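Local coordinates for protein transcriptional regulator, LacI family (PDB 3JY6) that probably acts as a LacI-family transcription factor, regulating genes through DNA binding, with a periplasmic-binding-protein-like domain of the kind that senses small effectors, at residues 105-117 against 138-150. Numbering follows the deposited sequence.
Sequences TDNFEAAKAATTA and TRQERYRGILAAA
Phe108 presents one ring face to the guanidinium of Arg144: the planes lie 5° apart, and Arg144 CZ stands over the face, 3.6 Å from the centroid of the Phe108 ring, a cation-pi stack. The phenyl group, swung anti to the Phe108 backbone N, also reaches Gly145, Phe108 CD1 lying 3.3 Å from Gly145 CA. Glu141 forms a salt bridge with Arg144 NH1 and probably helps fix the guanidinium's rotation. Beyond Phe108, helices 107-117 and 138-147 close to an axial distance of 7.0 Å, crossing at -35°. The approach is allowed by the missing side chain of Gly145, where a beta carbon would run into Phe108 O and Ala111 CB; Lys112 CA sits 3.2 Å from Gly145 O in a CA-H...O contact. At the start of helix 107-117, Arg142 grips Asn107 OD1 side-on, through NE at 2.6 Å and NH2 at 3.0 Å, the oxygen lying in the guanidinium plane; the NE bond is the straighter, at 162°. Glu94 takes Asn107 ND2 and Leu188 O takes Arg142 NH1. At the other end, Thr115 CG2 packs 3.5 Å from Ala149 CB, while Ile146 packs on Val126 and Val128 of strand 125-131. The contact thus joins close backbone packing of two helices of the four-stranded-sheet lobe to buried polar bonding on one flank and a more exposed cation-pi stack on the other.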
loop_
_atom_site.group_PDB
_atom_site.type_symbol
_atom_site.label_atom_id
_atom_site.label_comp_id
_atom_site.label_asym_id
_atom_site.label_seq_id
_atom_site.Cartn_x
_atom_site.Cartn_y
_atom_site.Cartn_z
ATOM N N THR A 105 -4.020 -17.248 -9.920
ATOM C CA THR A 105 -3.408 -18.061 -8.873
ATOM C C THR A 105 -4.209 -19.369 -8.786
ATOM O O THR A 105 -5.398 -19.396 -9.097
ATOM C CB THR A 105 -3.507 -17.357 -7.488
ATOM O OG1 THR A 105 -2.850 -16.087 -7.540
ATOM C CG2 THR A 105 -2.883 -18.217 -6.396
ATOM N N ASP A 106 -3.555 -20.446 -8.367
ATOM C CA ASP A 106 -4.226 -21.739 -8.200
ATOM C C ASP A 106 -4.905 -21.637 -6.833
ATOM O O ASP A 106 -4.491 -22.285 -5.875
ATOM C CB ASP A 106 -3.190 -22.864 -8.185
ATOM C CG ASP A 106 -2.135 -22.668 -7.099
ATOM O OD1 ASP A 106 -1.568 -21.555 -7.005
ATOM O OD2 ASP A 106 -1.877 -23.626 -6.342
ATOM N N ASN A 107 -5.948 -20.816 -6.759
ATOM C CA ASN A 107 -6.674 -20.567 -5.515
ATOM C C ASN A 107 -7.188 -21.777 -4.749
ATOM O O ASN A 107 -7.039 -21.840 -3.522
ATOM C CB ASN A 107 -7.824 -19.604 -5.792
ATOM C CG ASN A 107 -7.332 -18.222 -6.159
ATOM O OD1 ASN A 107 -6.833 -17.488 -5.307
ATOM N ND2 ASN A 107 -7.450 -17.867 -7.434
ATOM N N PHE A 108 -7.799 -22.718 -5.468
ATOM C CA PHE A 108 -8.333 -23.939 -4.862
ATOM C C PHE A 108 -7.192 -24.814 -4.350
ATOM O O PHE A 108 -7.159 -25.169 -3.170
ATOM C CB PHE A 108 -9.164 -24.728 -5.879
ATOM C CG PHE A 108 -9.634 -26.071 -5.375
ATOM C CD1 PHE A 108 -10.651 -26.159 -4.430
ATOM C CD2 PHE A 108 -9.049 -27.249 -5.847
ATOM C CE1 PHE A 108 -11.082 -27.407 -3.955
ATOM C CE2 PHE A 108 -9.470 -28.493 -5.382
ATOM C CZ PHE A 108 -10.490 -28.572 -4.432
ATOM N N GLU A 109 -6.255 -25.143 -5.236
ATOM C CA GLU A 109 -5.114 -25.980 -4.878
ATOM C C GLU A 109 -4.262 -25.394 -3.765
ATOM O O GLU A 109 -3.837 -26.112 -2.860
ATOM C CB GLU A 109 -4.232 -26.246 -6.103
ATOM C CG GLU A 109 -4.753 -27.340 -7.006
ATOM C CD GLU A 109 -5.054 -28.608 -6.237
ATOM O OE1 GLU A 109 -4.197 -29.023 -5.428
ATOM O OE2 GLU A 109 -6.145 -29.184 -6.440
ATOM N N ALA A 110 -4.000 -24.092 -3.833
ATOM C CA ALA A 110 -3.194 -23.432 -2.812
ATOM C C ALA A 110 -3.853 -23.477 -1.436
ATOM O O ALA A 110 -3.195 -23.767 -0.435
ATOM C CB ALA A 110 -2.931 -21.986 -3.208
ATOM N N ALA A 111 -5.149 -23.185 -1.380
ATOM C CA ALA A 111 -5.863 -23.183 -0.104
ATOM C C ALA A 111 -5.886 -24.587 0.475
ATOM O O ALA A 111 -5.565 -24.795 1.649
ATOM C CB ALA A 111 -7.303 -22.663 -0.287
ATOM N N LYS A 112 -6.270 -25.533 -0.374
ATOM C CA LYS A 112 -6.361 -26.947 -0.021
ATOM C C LYS A 112 -5.048 -27.481 0.553
ATOM O O LYS A 112 -5.044 -28.160 1.577
ATOM C CB LYS A 112 -6.737 -27.758 -1.263
ATOM C CG LYS A 112 -6.853 -29.255 -1.050
ATOM C CD LYS A 112 -6.680 -29.970 -2.388
ATOM C CE LYS A 112 -6.621 -31.473 -2.238
ATOM N NZ LYS A 112 -6.221 -32.122 -3.528
ATOM N N ALA A 113 -3.943 -27.178 -0.123
ATOM C CA ALA A 113 -2.629 -27.631 0.319
ATOM C C ALA A 113 -2.249 -26.989 1.648
ATOM O O ALA A 113 -1.667 -27.641 2.507
ATOM C CB ALA A 113 -1.573 -27.305 -0.736
ATOM N N ALA A 114 -2.573 -25.707 1.810
ATOM C CA ALA A 114 -2.274 -25.004 3.051
ATOM C C ALA A 114 -3.048 -25.634 4.220
ATOM O O ALA A 114 -2.496 -25.845 5.310
ATOM C CB ALA A 114 -2.628 -23.530 2.912
ATOM N N THR A 115 -4.322 -25.937 3.989
ATOM C CA THR A 115 -5.153 -26.549 5.018
ATOM C C THR A 115 -4.578 -27.923 5.369
ATOM O O THR A 115 -4.468 -28.285 6.540
ATOM C CB THR A 115 -6.610 -26.728 4.536
ATOM O OG1 THR A 115 -7.182 -25.445 4.263
ATOM C CG2 THR A 115 -7.447 -27.411 5.599
ATOM N N THR A 116 -4.216 -28.680 4.340
ATOM C CA THR A 116 -3.655 -30.009 4.535
ATOM C C THR A 116 -2.394 -29.936 5.381
ATOM O O THR A 116 -2.205 -30.738 6.296
ATOM C CB THR A 116 -3.359 -30.676 3.171
ATOM O OG1 THR A 116 -4.608 -30.993 2.541
ATOM C CG2 THR A 116 -2.520 -31.960 3.339
ATOM N N ALA A 117 -1.535 -28.966 5.085
ATOM C CA ALA A 117 -0.298 -28.793 5.841
ATOM C C ALA A 117 -0.612 -28.514 7.307
ATOM O O ALA A 117 0.089 -28.993 8.200
ATOM C CB ALA A 117 0.511 -27.648 5.260
ATOM N N THR A 138 -12.889 -15.982 -6.660
ATOM C CA THR A 138 -11.579 -16.351 -6.140
ATOM C C THR A 138 -11.718 -16.680 -4.662
ATOM O O THR A 138 -11.097 -17.621 -4.168
ATOM C CB THR A 138 -10.563 -15.219 -6.301
ATOM O OG1 THR A 138 -11.071 -14.040 -5.673
ATOM C CG2 THR A 138 -10.283 -14.959 -7.781
ATOM N N ARG A 139 -12.527 -15.901 -3.951
ATOM C CA ARG A 139 -12.747 -16.166 -2.537
ATOM C C ARG A 139 -13.402 -17.545 -2.466
ATOM O O ARG A 139 -12.949 -18.437 -1.743
ATOM C CB ARG A 139 -13.687 -15.121 -1.919
ATOM C CG ARG A 139 -13.229 -13.683 -2.090
ATOM C CD ARG A 139 -14.300 -12.703 -1.625
ATOM N NE ARG A 139 -13.955 -11.329 -1.980
ATOM C CZ ARG A 139 -14.778 -10.289 -1.875
ATOM N NH1 ARG A 139 -16.017 -10.446 -1.419
ATOM N NH2 ARG A 139 -14.359 -9.084 -2.236
ATOM N N GLN A 140 -14.471 -17.705 -3.236
ATOM C CA GLN A 140 -15.204 -18.956 -3.275
ATOM C C GLN A 140 -14.316 -20.158 -3.536
ATOM O O GLN A 140 -14.548 -21.231 -2.989
ATOM C CB GLN A 140 -16.301 -18.890 -4.336
ATOM C CG GLN A 140 -17.507 -18.097 -3.889
ATOM C CD GLN A 140 -18.550 -17.976 -4.970
ATOM O OE1 GLN A 140 -18.957 -18.972 -5.571
ATOM N NE2 GLN A 140 -18.999 -16.754 -5.221
ATOM N N GLU A 141 -13.307 -19.984 -4.379
ATOM C CA GLU A 141 -12.395 -21.075 -4.692
ATOM C C GLU A 141 -11.465 -21.400 -3.525
ATOM O O GLU A 141 -11.175 -22.559 -3.260
ATOM C CB GLU A 141 -11.563 -20.727 -5.927
ATOM C CG GLU A 141 -12.271 -20.929 -7.267
ATOM C CD GLU A 141 -12.554 -22.394 -7.566
ATOM O OE1 GLU A 141 -13.703 -22.839 -7.359
ATOM O OE2 GLU A 141 -11.621 -23.111 -8.001
ATOM N N ARG A 142 -10.991 -20.376 -2.832
ATOM C CA ARG A 142 -10.095 -20.585 -1.699
ATOM C C ARG A 142 -10.869 -21.241 -0.561
ATOM O O ARG A 142 -10.332 -22.044 0.202
ATOM C CB ARG A 142 -9.494 -19.246 -1.257
ATOM C CG ARG A 142 -8.644 -18.577 -2.344
ATOM C CD ARG A 142 -8.186 -17.168 -1.936
ATOM N NE ARG A 142 -7.468 -16.515 -3.027
ATOM C CZ ARG A 142 -6.956 -15.285 -2.988
ATOM N NH1 ARG A 142 -7.069 -14.521 -1.902
ATOM N NH2 ARG A 142 -6.306 -14.820 -4.044
ATOM N N TYR A 143 -12.145 -20.899 -0.455
ATOM C CA TYR A 143 -12.992 -21.469 0.580
ATOM C C TYR A 143 -13.278 -22.916 0.195
ATOM O O TYR A 143 -13.317 -23.804 1.051
ATOM C CB TYR A 143 -14.297 -20.687 0.687
ATOM C CG TYR A 143 -15.289 -21.274 1.672
ATOM C CD1 TYR A 143 -14.947 -21.475 3.008
ATOM C CD2 TYR A 143 -16.576 -21.613 1.266
ATOM C CE1 TYR A 143 -15.867 -22.002 3.918
ATOM C CE2 TYR A 143 -17.504 -22.139 2.161
ATOM C CZ TYR A 143 -17.144 -22.334 3.484
ATOM O OH TYR A 143 -18.053 -22.880 4.359
ATOM N N ARG A 144 -13.449 -23.136 -1.108
ATOM C CA ARG A 144 -13.725 -24.455 -1.658
ATOM C C ARG A 144 -12.520 -25.362 -1.423
ATOM O O ARG A 144 -12.661 -26.568 -1.226
ATOM C CB ARG A 144 -14.017 -24.333 -3.158
ATOM C CG ARG A 144 -14.361 -25.636 -3.855
ATOM C CD ARG A 144 -14.349 -25.460 -5.368
ATOM N NE ARG A 144 -13.784 -26.640 -6.008
ATOM C CZ ARG A 144 -12.897 -26.600 -6.994
ATOM N NH1 ARG A 144 -12.474 -25.432 -7.462
ATOM N NH2 ARG A 144 -12.418 -27.729 -7.498
ATOM N N GLY A 145 -11.331 -24.769 -1.441
ATOM C CA GLY A 145 -10.121 -25.535 -1.216
ATOM C C GLY A 145 -9.981 -25.954 0.239
ATOM O O GLY A 145 -9.506 -27.048 0.532
ATOM N N ILE A 146 -10.395 -25.082 1.155
ATOM C CA ILE A 146 -10.306 -25.382 2.581
ATOM C C ILE A 146 -11.228 -26.550 2.957
ATOM O O ILE A 146 -10.768 -27.547 3.529
ATOM C CB ILE A 146 -10.636 -24.132 3.437
ATOM C CG1 ILE A 146 -9.534 -23.082 3.253
ATOM C CG2 ILE A 146 -10.762 -24.516 4.910
ATOM C CD1 ILE A 146 -9.820 -21.746 3.918
ATOM N N LEU A 147 -12.512 -26.442 2.620
ATOM C CA LEU A 147 -13.475 -27.508 2.918
ATOM C C LEU A 147 -13.003 -28.841 2.354
ATOM O O LEU A 147 -13.275 -29.892 2.933
ATOM C CB LEU A 147 -14.857 -27.211 2.318
ATOM C CG LEU A 147 -15.527 -25.855 2.550
ATOM C CD1 LEU A 147 -16.814 -25.799 1.737
ATOM C CD2 LEU A 147 -15.799 -25.632 4.028
ATOM N N ALA A 148 -12.306 -28.803 1.225
ATOM C CA ALA A 148 -11.830 -30.027 0.603
ATOM C C ALA A 148 -10.678 -30.657 1.382
ATOM O O ALA A 148 -10.175 -31.717 1.002
ATOM C CB ALA A 148 -11.407 -29.745 -0.818
ATOM N N ALA A 149 -10.268 -30.017 2.476
ATOM C CA ALA A 149 -9.162 -30.542 3.274
ATOM C C ALA A 149 -9.401 -30.573 4.785
ATOM O O ALA A 149 -8.593 -31.140 5.518
ATOM C CB ALA A 149 -7.892 -29.749 2.983
ATOM N N ALA A 150 -10.490 -29.970 5.253
ATOM C CA ALA A 150 -10.770 -29.926 6.690
ATOM C C ALA A 150 -12.179 -30.360 7.111
ATOM O O ALA A 150 -13.152 -30.160 6.383
ATOM C CB ALA A 150 -10.494 -28.523 7.213
#